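Local atomic coordinates of protein toll (Drosophila melanogaster, PDB entry 4LXR), a protein that serves as the receptor for the cleaved, active form of spaetzle, switching on Toll signalling in antifungal immunity and in dorsal-ventral patterning of the embryo. Residues 488-493 with 500-505; 534-539 with 543-548; 430-433 with 437-440; 381-386 with 392-397. All blocks are in the same frame, centred on the assembly; numbering follows the deposited sequence.

Interaction 1. Residues 488-493 with 500-505. With NAG (2-acetamido-2-deoxy-beta-D-glucopyranose), chain F; NAG (2-acetamido-2-deoxy-beta-D-glucopyranose), chain B.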
# COMPACT_ATOMS: atom_id res chain seq x y z
N GLU A 488 1.12 -19.26 24.21
CA GLU A 488 2.38 -18.58 24.49
C GLU A 488 2.92 -17.82 23.28
O GLU A 488 3.67 -16.86 23.42
CB GLU A 488 3.44 -19.56 24.98
CG GLU A 488 3.08 -20.29 26.26
CD GLU A 488 2.70 -21.74 26.01
OE1 GLU A 488 2.28 -22.08 24.89
OE2 GLU A 488 2.84 -22.55 26.96
N ASP A 489 2.56 -18.28 22.08
CA ASP A 489 3.03 -17.64 20.85
C ASP A 489 2.30 -16.33 20.58
O ASP A 489 2.76 -15.51 19.78
CB ASP A 489 2.88 -18.57 19.64
CG ASP A 489 3.72 -19.83 19.76
OD1 ASP A 489 4.85 -19.76 20.30
OD2 ASP A 489 3.26 -20.90 19.30
N LEU A 490 1.16 -16.13 21.25
CA LEU A 490 0.36 -14.92 21.07
C LEU A 490 0.49 -13.95 22.24
O LEU A 490 -0.19 -12.93 22.27
CB LEU A 490 -1.13 -15.25 20.88
CG LEU A 490 -1.58 -16.29 19.85
CD1 LEU A 490 -3.05 -16.60 20.06
CD2 LEU A 490 -1.33 -15.85 18.41
N ALA A 491 1.35 -14.26 23.20
CA ALA A 491 1.45 -13.43 24.40
C ALA A 491 2.38 -12.23 24.27
O ALA A 491 3.37 -12.12 25.00
CB ALA A 491 1.83 -14.29 25.62
N PHE A 492 2.06 -11.32 23.35
CA PHE A 492 2.86 -10.11 23.13
C PHE A 492 2.50 -9.06 24.19
O PHE A 492 1.32 -8.80 24.42
CB PHE A 492 2.62 -9.53 21.73
CG PHE A 492 2.98 -10.46 20.60
CD1 PHE A 492 4.26 -10.45 20.06
CD2 PHE A 492 2.03 -11.31 20.07
CE1 PHE A 492 4.58 -11.30 19.01
CE2 PHE A 492 2.36 -12.17 19.01
CZ PHE A 492 3.64 -12.16 18.48
N LEU A 493 3.51 -8.44 24.80
CA LEU A 493 3.28 -7.52 25.92
C LEU A 493 3.24 -6.04 25.52
O LEU A 493 3.04 -5.17 26.38
CB LEU A 493 4.35 -7.73 27.00
CG LEU A 493 4.07 -8.72 28.14
CD1 LEU A 493 3.39 -9.99 27.64
CD2 LEU A 493 5.37 -9.04 28.86
N VAL A 500 0.12 -7.91 14.46
CA VAL A 500 0.98 -8.98 14.01
C VAL A 500 0.30 -9.68 12.84
O VAL A 500 -0.88 -10.02 12.92
CB VAL A 500 1.22 -9.99 15.13
CG1 VAL A 500 2.14 -11.13 14.66
CG2 VAL A 500 1.79 -9.29 16.36
N ASN A 501 1.04 -9.89 11.76
CA ASN A 501 0.54 -10.60 10.59
C ASN A 501 1.14 -11.98 10.55
O ASN A 501 2.34 -12.12 10.40
CB ASN A 501 0.90 -9.84 9.32
CG ASN A 501 -0.01 -10.17 8.15
OD1 ASN A 501 -0.28 -11.34 7.87
ND2 ASN A 501 -0.50 -9.13 7.47
N MET A 502 0.31 -13.02 10.69
CA MET A 502 0.81 -14.39 10.56
C MET A 502 0.12 -15.13 9.43
O MET A 502 0.01 -16.36 9.48
CB MET A 502 0.65 -15.17 11.86
CG MET A 502 1.39 -14.59 13.03
SD MET A 502 1.30 -15.77 14.38
CE MET A 502 1.68 -14.75 15.79
N THR A 503 -0.35 -14.38 8.44
CA THR A 503 -0.98 -14.98 7.27
C THR A 503 0.02 -15.70 6.39
O THR A 503 1.20 -15.36 6.38
CB THR A 503 -1.70 -13.94 6.41
OG1 THR A 503 -0.76 -12.97 5.95
CG2 THR A 503 -2.79 -13.26 7.21
N HIS A 504 -0.47 -16.69 5.65
CA HIS A 504 0.32 -17.42 4.67
C HIS A 504 1.56 -18.08 5.25
O HIS A 504 2.59 -18.17 4.59
CB HIS A 504 0.70 -16.51 3.49
CG HIS A 504 -0.48 -16.09 2.67
ND1 HIS A 504 -0.87 -16.76 1.54
CD2 HIS A 504 -1.36 -15.07 2.83
CE1 HIS A 504 -1.94 -16.17 1.03
NE2 HIS A 504 -2.26 -15.14 1.79
N ASN A 505 1.45 -18.53 6.50
CA ASN A 505 2.48 -19.38 7.07
C ASN A 505 2.15 -20.85 6.82
O ASN A 505 1.44 -21.18 5.87
CB ASN A 505 2.69 -19.05 8.55
CG ASN A 505 3.67 -17.90 8.76
OD1 ASN A 505 4.82 -18.11 9.15
ND2 ASN A 505 3.24 -16.68 8.44
C1 NAG F . -1.51 -9.50 6.50
C2 NAG F . -2.59 -8.41 6.37
C3 NAG F . -3.64 -8.80 5.32
C4 NAG F . -2.99 -9.29 4.03
C5 NAG F . -1.94 -10.34 4.35
C6 NAG F . -1.20 -10.85 3.13
C7 NAG F . -3.31 -6.95 8.22
C8 NAG F . -2.73 -5.81 7.44
N2 NAG F . -3.22 -8.16 7.65
O3 NAG F . -4.47 -7.68 5.06
O4 NAG F . -3.95 -9.95 3.21
O5 NAG F . -0.96 -9.77 5.23
O6 NAG F . -0.45 -9.82 2.52
O7 NAG F . -3.85 -6.79 9.31
C1 NAG B . -4.80 -9.15 2.37
C2 NAG B . -5.30 -10.06 1.26
C3 NAG B . -6.26 -9.30 0.35
C4 NAG B . -7.37 -8.63 1.15
C5 NAG B . -6.79 -7.82 2.31
C6 NAG B . -7.86 -7.30 3.25
C7 NAG B . -3.69 -11.83 0.66
C8 NAG B . -2.58 -12.22 -0.26
N2 NAG B . -4.20 -10.60 0.48
O3 NAG B . -6.81 -10.20 -0.61
O4 NAG B . -8.08 -7.73 0.30
O5 NAG B . -5.91 -8.63 3.09
O6 NAG B . -7.32 -7.02 4.54
O7 NAG B . -4.10 -12.58 1.55
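F492, V500 and M502 carry the apolar part of this contact. V500 CG2 lies over one face of the F492 ring, 4.1 Å from its centroid and 15° off the normal, a CH-pi contact. M502, extended beyond CG, sends its CE to the edge of the same ring, 4.2 Å from F492 CE2, and to L490 CD2 at 4.1 Å. A flexible thioether suits this place, because its terminal methyl can touch the ring edge and the leucine at once.

A second group of bonds, polar, gathers at the sugar. N501 OD1 closes an Asx turn by accepting from T503 N at 3.1 Å, in the carbonyl plane, and also takes the shorter bond from T503 OG1, 2.6 Å away. N501 ND2 is covalently bound to C1 of the first sugar. H504 NE2 reaches O7 of the second sugar at 3.2 Å. A valine in place of T503 would break the sequon and remove the hydroxyl donor to N501 OD1, so the N501 amide would probably go unglycosylated and be held less firmly.

V500 and M502 take two of the inward apolar positions of the leucine-rich-repeat consensus, and N505 its asparagine position, here combined with an Asn-X-Thr glycosylation sequon.

Interaction 2. Residues 534-539 with 543-548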
# COMPACT_ATOMS: atom_id res chain seq x y z
N ASN A 534 -3.97 -19.81 6.43
CA ASN A 534 -3.08 -20.84 6.91
C ASN A 534 -3.69 -22.23 6.67
O ASN A 534 -4.92 -22.37 6.66
CB ASN A 534 -2.75 -20.61 8.38
CG ASN A 534 -1.59 -19.65 8.56
OD1 ASN A 534 -0.45 -20.00 8.26
ND2 ASN A 534 -1.87 -18.45 9.05
N PRO A 535 -2.84 -23.25 6.45
CA PRO A 535 -3.34 -24.60 6.12
C PRO A 535 -3.82 -25.41 7.34
O PRO A 535 -3.33 -26.51 7.59
CB PRO A 535 -2.12 -25.26 5.46
CG PRO A 535 -0.94 -24.60 6.13
CD PRO A 535 -1.37 -23.16 6.36
N LEU A 536 -4.80 -24.89 8.06
CA LEU A 536 -5.21 -25.48 9.33
C LEU A 536 -5.80 -26.89 9.20
O LEU A 536 -6.67 -27.13 8.35
CB LEU A 536 -6.23 -24.57 10.02
CG LEU A 536 -6.50 -24.84 11.49
CD1 LEU A 536 -5.24 -24.57 12.32
CD2 LEU A 536 -7.66 -24.00 11.97
N VAL A 537 -5.30 -27.81 10.01
CA VAL A 537 -5.87 -29.16 10.08
C VAL A 537 -6.99 -29.13 11.13
O VAL A 537 -6.73 -28.94 12.32
CB VAL A 537 -4.82 -30.24 10.45
CG1 VAL A 537 -5.50 -31.57 10.74
CG2 VAL A 537 -3.79 -30.40 9.32
N CYS A 538 -8.23 -29.29 10.68
CA CYS A 538 -9.38 -29.20 11.58
C CYS A 538 -9.77 -30.55 12.16
O CYS A 538 -10.73 -31.18 11.71
CB CYS A 538 -10.56 -28.54 10.87
SG CYS A 538 -10.22 -26.84 10.38
N ASP A 539 -9.00 -30.99 13.15
CA ASP A 539 -9.25 -32.22 13.87
C ASP A 539 -9.52 -31.93 15.35
O ASP A 539 -9.63 -30.76 15.74
CB ASP A 539 -8.11 -33.25 13.67
CG ASP A 539 -6.74 -32.73 14.10
OD1 ASP A 539 -6.65 -31.76 14.88
OD2 ASP A 539 -5.73 -33.33 13.66
N LEU A 543 -9.92 -27.87 19.13
CA LEU A 543 -11.23 -27.68 19.74
C LEU A 543 -11.39 -26.34 20.44
O LEU A 543 -12.31 -25.58 20.15
CB LEU A 543 -11.55 -28.81 20.72
CG LEU A 543 -12.74 -28.55 21.65
CD1 LEU A 543 -14.04 -28.42 20.86
CD2 LEU A 543 -12.86 -29.62 22.73
N TRP A 544 -10.47 -26.04 21.35
CA TRP A 544 -10.63 -24.85 22.19
C TRP A 544 -10.38 -23.57 21.43
O TRP A 544 -10.98 -22.54 21.73
CB TRP A 544 -9.82 -24.96 23.48
CG TRP A 544 -10.38 -26.04 24.35
CD1 TRP A 544 -9.82 -27.25 24.64
CD2 TRP A 544 -11.67 -26.02 25.00
NE1 TRP A 544 -10.67 -27.98 25.45
CE2 TRP A 544 -11.81 -27.25 25.69
CE3 TRP A 544 -12.70 -25.08 25.08
CZ2 TRP A 544 -12.95 -27.56 26.45
CZ3 TRP A 544 -13.83 -25.39 25.84
CH2 TRP A 544 -13.94 -26.62 26.51
N PHE A 545 -9.51 -23.63 20.42
CA PHE A 545 -9.35 -22.54 19.47
C PHE A 545 -10.67 -22.25 18.77
O PHE A 545 -11.10 -21.10 18.69
CB PHE A 545 -8.28 -22.86 18.42
CG PHE A 545 -8.25 -21.89 17.28
CD1 PHE A 545 -7.78 -20.59 17.47
CD2 PHE A 545 -8.70 -22.26 16.02
CE1 PHE A 545 -7.75 -19.67 16.41
CE2 PHE A 545 -8.67 -21.35 14.95
CZ PHE A 545 -8.19 -20.06 15.15
N ILE A 546 -11.30 -23.29 18.24
CA ILE A 546 -12.61 -23.12 17.60
C ILE A 546 -13.63 -22.52 18.57
O ILE A 546 -14.38 -21.62 18.21
CB ILE A 546 -13.13 -24.44 17.02
CG1 ILE A 546 -12.22 -24.89 15.87
CG2 ILE A 546 -14.55 -24.28 16.51
CD1 ILE A 546 -12.08 -23.85 14.80
N GLN A 547 -13.65 -23.01 19.81
CA GLN A 547 -14.56 -22.46 20.81
C GLN A 547 -14.21 -20.99 21.11
O GLN A 547 -15.10 -20.17 21.33
CB GLN A 547 -14.56 -23.29 22.11
CG GLN A 547 -14.94 -24.77 21.96
CD GLN A 547 -16.41 -24.99 21.67
OE1 GLN A 547 -16.96 -24.45 20.72
NE2 GLN A 547 -17.06 -25.82 22.50
N LEU A 548 -12.91 -20.68 21.12
CA LEU A 548 -12.44 -19.31 21.32
C LEU A 548 -12.94 -18.42 20.19
O LEU A 548 -13.45 -17.33 20.44
CB LEU A 548 -10.90 -19.28 21.38
CG LEU A 548 -10.12 -17.98 21.67
CD1 LEU A 548 -9.90 -17.12 20.43
CD2 LEU A 548 -10.83 -17.17 22.73
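L536, on a short, weakly bonded extended run about 536-537, faces F545 on the helix that starts at 543, and the two backbones come nearest at D539 and L543, whose CA atoms are 7.7 Å apart. The meeting itself is apolar and narrow. L536 CD2 lies 4.1 Å from F545 CE2, set obliquely to the ring, and the two side chains approach at a slant. In F545 the ring swings away from the backbone N (chi1 169°), which carries it off the helix toward the extended run. Leucine and phenylalanine are both bulky hydrocarbons, suited to a buried place such as this.

I510 touches both residues, while L563 lies against F545 and V581 against L536, so the pair belongs to a larger buried cluster. C538, two residues beyond L536, is held to C570 by a disulfide, and the backbones of L536 and C538 pair with S571 and Q572. This is the first of the cysteine-rich LRRCT modules, which cap repeat arrays.

Only 101 Å² is buried directly between the two segments, and dispersion has little directional preference; their relative position therefore probably depends as much on the disulfide and the shared apolar neighbours as on this pair.

Interaction 3. Residues 430-433 with 437-440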
# COMPACT_ATOMS: atom_id res chain seq x y z
N LEU A 430 14.16 -28.61 18.25
CA LEU A 430 13.95 -29.06 19.61
C LEU A 430 14.00 -27.91 20.62
O LEU A 430 13.24 -27.90 21.59
CB LEU A 430 14.94 -30.15 19.98
CG LEU A 430 14.53 -30.92 21.22
CD1 LEU A 430 13.12 -31.47 21.05
CD2 LEU A 430 15.50 -32.04 21.48
N ASP A 431 14.91 -26.96 20.41
CA ASP A 431 14.94 -25.75 21.21
C ASP A 431 13.58 -25.06 21.25
O ASP A 431 13.13 -24.62 22.31
CB ASP A 431 16.00 -24.77 20.69
CG ASP A 431 17.40 -25.11 21.16
OD1 ASP A 431 18.00 -26.05 20.60
OD2 ASP A 431 17.89 -24.44 22.10
N ILE A 432 12.92 -25.01 20.09
CA ILE A 432 11.57 -24.44 19.98
C ILE A 432 10.53 -25.24 20.78
O ILE A 432 9.83 -24.68 21.62
CB ILE A 432 11.12 -24.32 18.51
CG1 ILE A 432 12.01 -23.32 17.76
CG2 ILE A 432 9.66 -23.90 18.42
CD1 ILE A 432 12.45 -22.16 18.62
N MET A 433 10.42 -26.54 20.49
CA MET A 433 9.51 -27.43 21.20
C MET A 433 9.69 -27.37 22.71
O MET A 433 8.72 -27.36 23.46
CB MET A 433 9.73 -28.88 20.76
CG MET A 433 9.25 -29.22 19.37
SD MET A 433 9.36 -31.01 19.09
CE MET A 433 8.61 -31.14 17.47
N GLN A 437 13.82 -20.03 26.06
CA GLN A 437 13.77 -18.58 25.95
C GLN A 437 14.93 -18.13 25.06
O GLN A 437 16.09 -18.15 25.47
CB GLN A 437 13.86 -17.95 27.34
CG GLN A 437 13.35 -16.52 27.43
CD GLN A 437 13.11 -16.08 28.87
OE1 GLN A 437 13.29 -16.85 29.80
NE2 GLN A 437 12.70 -14.82 29.04
N ILE A 438 14.60 -17.75 23.83
CA ILE A 438 15.63 -17.47 22.83
C ILE A 438 15.41 -16.08 22.28
O ILE A 438 14.37 -15.79 21.71
CB ILE A 438 15.55 -18.48 21.66
CG1 ILE A 438 15.47 -19.91 22.19
CG2 ILE A 438 16.75 -18.31 20.73
CD1 ILE A 438 14.68 -20.86 21.30
N ASN A 439 16.39 -15.20 22.46
CA ASN A 439 16.28 -13.86 21.86
C ASN A 439 16.77 -13.84 20.42
O ASN A 439 17.81 -14.42 20.10
CB ASN A 439 17.06 -12.82 22.68
CG ASN A 439 16.38 -12.48 23.99
OD1 ASN A 439 15.15 -12.43 24.08
ND2 ASN A 439 17.18 -12.22 25.02
N SER A 440 16.00 -13.19 19.56
CA SER A 440 16.43 -12.87 18.20
C SER A 440 17.56 -11.83 18.22
O SER A 440 17.79 -11.18 19.24
CB SER A 440 15.24 -12.32 17.40
OG SER A 440 15.12 -10.91 17.58
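S440, two residues past the I438 that meets D431 and I432, has its OG held by D464 OD2 and by the backbone N of F442, with a weak further bond to W465 NE1. A small hydroxyl suits such a place, since it can take part in several bonds at once. On the way to it, N439 OD1 bonds N463 ND2, and the backbone of I438 is also hydrogen-bonded to N463. The bonds to N463 and D464 tie 437-440 to helix 463-467, while that to F442 is local to the loop.

Against helix 429-433, which ends LRR 12 of the leucine-rich-repeat array, the loop offers a hydrocarbon. I438 CD1 meets I432 CD1 at 3.7 Å, methyl against methyl, the two side chains crossing at about a right angle. The CB of I432 points away from the loop, yet with CG1 anti to the carbonyl carbon (chi1 -64°) and chi2 at -36° its terminal methyl turns back to I438. The same I438 methyl lies 4.2 Å from D431 CB, so the aspartate lends its aliphatic root to the contact. Q427 touches both isoleucines; F460 adds to the I432 side and Y462 to the I438 side.

Beta-branched isoleucines give compact, fairly stiff surfaces to this partly exposed join between a short helix and the loop leading to strand 450-452. Between the two segments cohesion is purely apolar, so the polar bonds to N463 and D464 probably do more to set where the loop runs.

Interaction 4. Residues 381-386 with 392-397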
# COMPACT_ATOMS: atom_id res chain seq x y z
N ASP A 381 29.86 -5.48 12.53
CA ASP A 381 30.48 -4.15 12.49
C ASP A 381 29.80 -3.12 11.59
O ASP A 381 29.96 -1.91 11.81
CB ASP A 381 31.95 -4.25 12.05
CG ASP A 381 32.86 -4.75 13.15
OD1 ASP A 381 32.42 -4.80 14.32
OD2 ASP A 381 34.02 -5.08 12.84
N ILE A 382 29.07 -3.58 10.59
CA ILE A 382 28.57 -2.69 9.55
C ILE A 382 27.77 -1.50 10.08
O ILE A 382 27.94 -0.38 9.60
CB ILE A 382 27.79 -3.46 8.43
CG1 ILE A 382 27.36 -2.51 7.32
CG2 ILE A 382 26.59 -4.19 9.00
CD1 ILE A 382 28.51 -1.97 6.49
N PHE A 383 26.92 -1.73 11.09
CA PHE A 383 26.05 -0.67 11.61
C PHE A 383 26.44 -0.22 13.02
O PHE A 383 25.67 0.46 13.68
CB PHE A 383 24.58 -1.13 11.66
CG PHE A 383 24.03 -1.61 10.35
CD1 PHE A 383 24.34 -0.96 9.16
CD2 PHE A 383 23.18 -2.71 10.30
CE1 PHE A 383 23.81 -1.41 7.96
CE2 PHE A 383 22.66 -3.16 9.11
CZ PHE A 383 22.97 -2.51 7.93
N SER A 384 27.63 -0.60 13.47
CA SER A 384 28.00 -0.45 14.87
C SER A 384 28.18 1.00 15.30
O SER A 384 28.25 1.28 16.50
CB SER A 384 29.26 -1.25 15.20
OG SER A 384 30.39 -0.64 14.59
N ASN A 385 28.27 1.90 14.34
CA ASN A 385 28.40 3.33 14.63
C ASN A 385 27.15 4.09 14.27
O ASN A 385 27.14 5.33 14.23
CB ASN A 385 29.59 3.93 13.89
CG ASN A 385 30.89 3.77 14.65
OD1 ASN A 385 31.74 2.96 14.28
ND2 ASN A 385 31.06 4.55 15.71
N LEU A 386 26.08 3.36 13.97
CA LEU A 386 24.88 4.01 13.47
C LEU A 386 23.83 4.23 14.56
O LEU A 386 22.66 3.90 14.38
CB LEU A 386 24.31 3.25 12.28
CG LEU A 386 25.16 3.28 11.00
CD1 LEU A 386 24.40 2.68 9.83
CD2 LEU A 386 25.61 4.72 10.68
N LEU A 392 15.84 1.38 8.55
CA LEU A 392 16.73 0.55 7.76
C LEU A 392 15.88 -0.31 6.82
O LEU A 392 15.03 -1.09 7.28
CB LEU A 392 17.59 -0.35 8.67
CG LEU A 392 18.55 -1.32 7.99
CD1 LEU A 392 19.55 -0.55 7.07
CD2 LEU A 392 19.32 -2.19 9.02
N VAL A 393 16.11 -0.16 5.52
CA VAL A 393 15.34 -0.92 4.53
C VAL A 393 16.29 -1.83 3.76
O VAL A 393 17.20 -1.35 3.09
CB VAL A 393 14.56 -0.00 3.56
CG1 VAL A 393 13.67 -0.82 2.62
CG2 VAL A 393 13.72 0.99 4.32
N MET A 394 16.08 -3.14 3.88
CA MET A 394 16.93 -4.12 3.22
C MET A 394 16.08 -5.18 2.54
O MET A 394 16.50 -6.34 2.40
CB MET A 394 17.91 -4.77 4.20
CG MET A 394 18.81 -3.76 4.91
SD MET A 394 20.13 -4.55 5.82
CE MET A 394 21.06 -5.36 4.54
N SER A 395 14.90 -4.75 2.11
CA SER A 395 13.96 -5.61 1.40
C SER A 395 14.54 -6.15 0.11
O SER A 395 15.31 -5.47 -0.56
CB SER A 395 12.70 -4.81 1.06
OG SER A 395 12.30 -4.07 2.19
N ARG A 396 14.14 -7.37 -0.23
CA ARG A 396 14.50 -8.00 -1.49
C ARG A 396 16.02 -7.99 -1.70
O ARG A 396 16.52 -7.46 -2.70
CB ARG A 396 13.76 -7.33 -2.66
CG ARG A 396 12.23 -7.57 -2.65
CD ARG A 396 11.47 -6.76 -3.70
NE ARG A 396 11.77 -5.33 -3.55
CZ ARG A 396 11.11 -4.51 -2.74
NH1 ARG A 396 10.08 -4.94 -2.03
NH2 ARG A 396 11.48 -3.25 -2.65
N ASN A 397 16.72 -8.55 -0.72
CA ASN A 397 18.12 -8.93 -0.88
C ASN A 397 18.20 -10.46 -0.84
O ASN A 397 17.21 -11.12 -1.13
CB ASN A 397 18.99 -8.27 0.20
CG ASN A 397 19.40 -6.85 -0.18
OD1 ASN A 397 20.51 -6.64 -0.68
ND2 ASN A 397 18.52 -5.87 0.06
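F383 directs its CB toward L392 and M394, and CG anti to the carbonyl carbon (chi1 -57°) carries the ring inward to meet both. Along one side of the ring, CD2 is 4.1 Å from L392 CD2. The next atom, CE2, approaches that same methyl most closely, at 3.5 Å and obliquely to the ring. At the tip, CZ reaches the other branch too, 4.0 Å from L392 CD1, and also lies 4.1 Å from M394 SD.

F383 holds the phenylalanine position of a typical 24-residue leucine-rich repeat, and L392 and M394 are inward residues on and just after the next repeat's strand, so the ring fills the core where one coil passes to the next. L368 and I378 touch it as well.

The sulfur stands at the ring's edge, 82° off the normal, a Met-aromatic contact; a bend at chi3 (63°) accompanies this placing. I382 CG2 covers one face, 3.7 Å above the plane and over its centre. A serine at this position is likely to open a gap beside L392 and leave M394 SD without its aromatic edge. Two overlapping type I turns, D381 to S384 and F383 to L386, share F383, and S384 uses both N and OG to grip D381 O.

In the fold
All four contacts lie along the Toll ectodomain and follow one another in the chain. Interactions 4 and 1, with centres 25 Å apart, are the same kind of join in different repeats: a phenylalanine reaching the inward residues on and just after the next strand. Interaction 2 continues the array into its cap, its centre 15 Å from that of interaction 1; the two touch, M502 O lying 2.8 Å from N534 ND2 in a probable hydrogen bond. Interaction 3 sits nearer the surface, about 7 Å from interaction 1 at the nearest atoms. Sugar is bonded directly to interaction 1, whereas the I432 and M394 side chains are about 11 and 12 Å from a bound sugar. No other protein chain of the assembly touches any of the four.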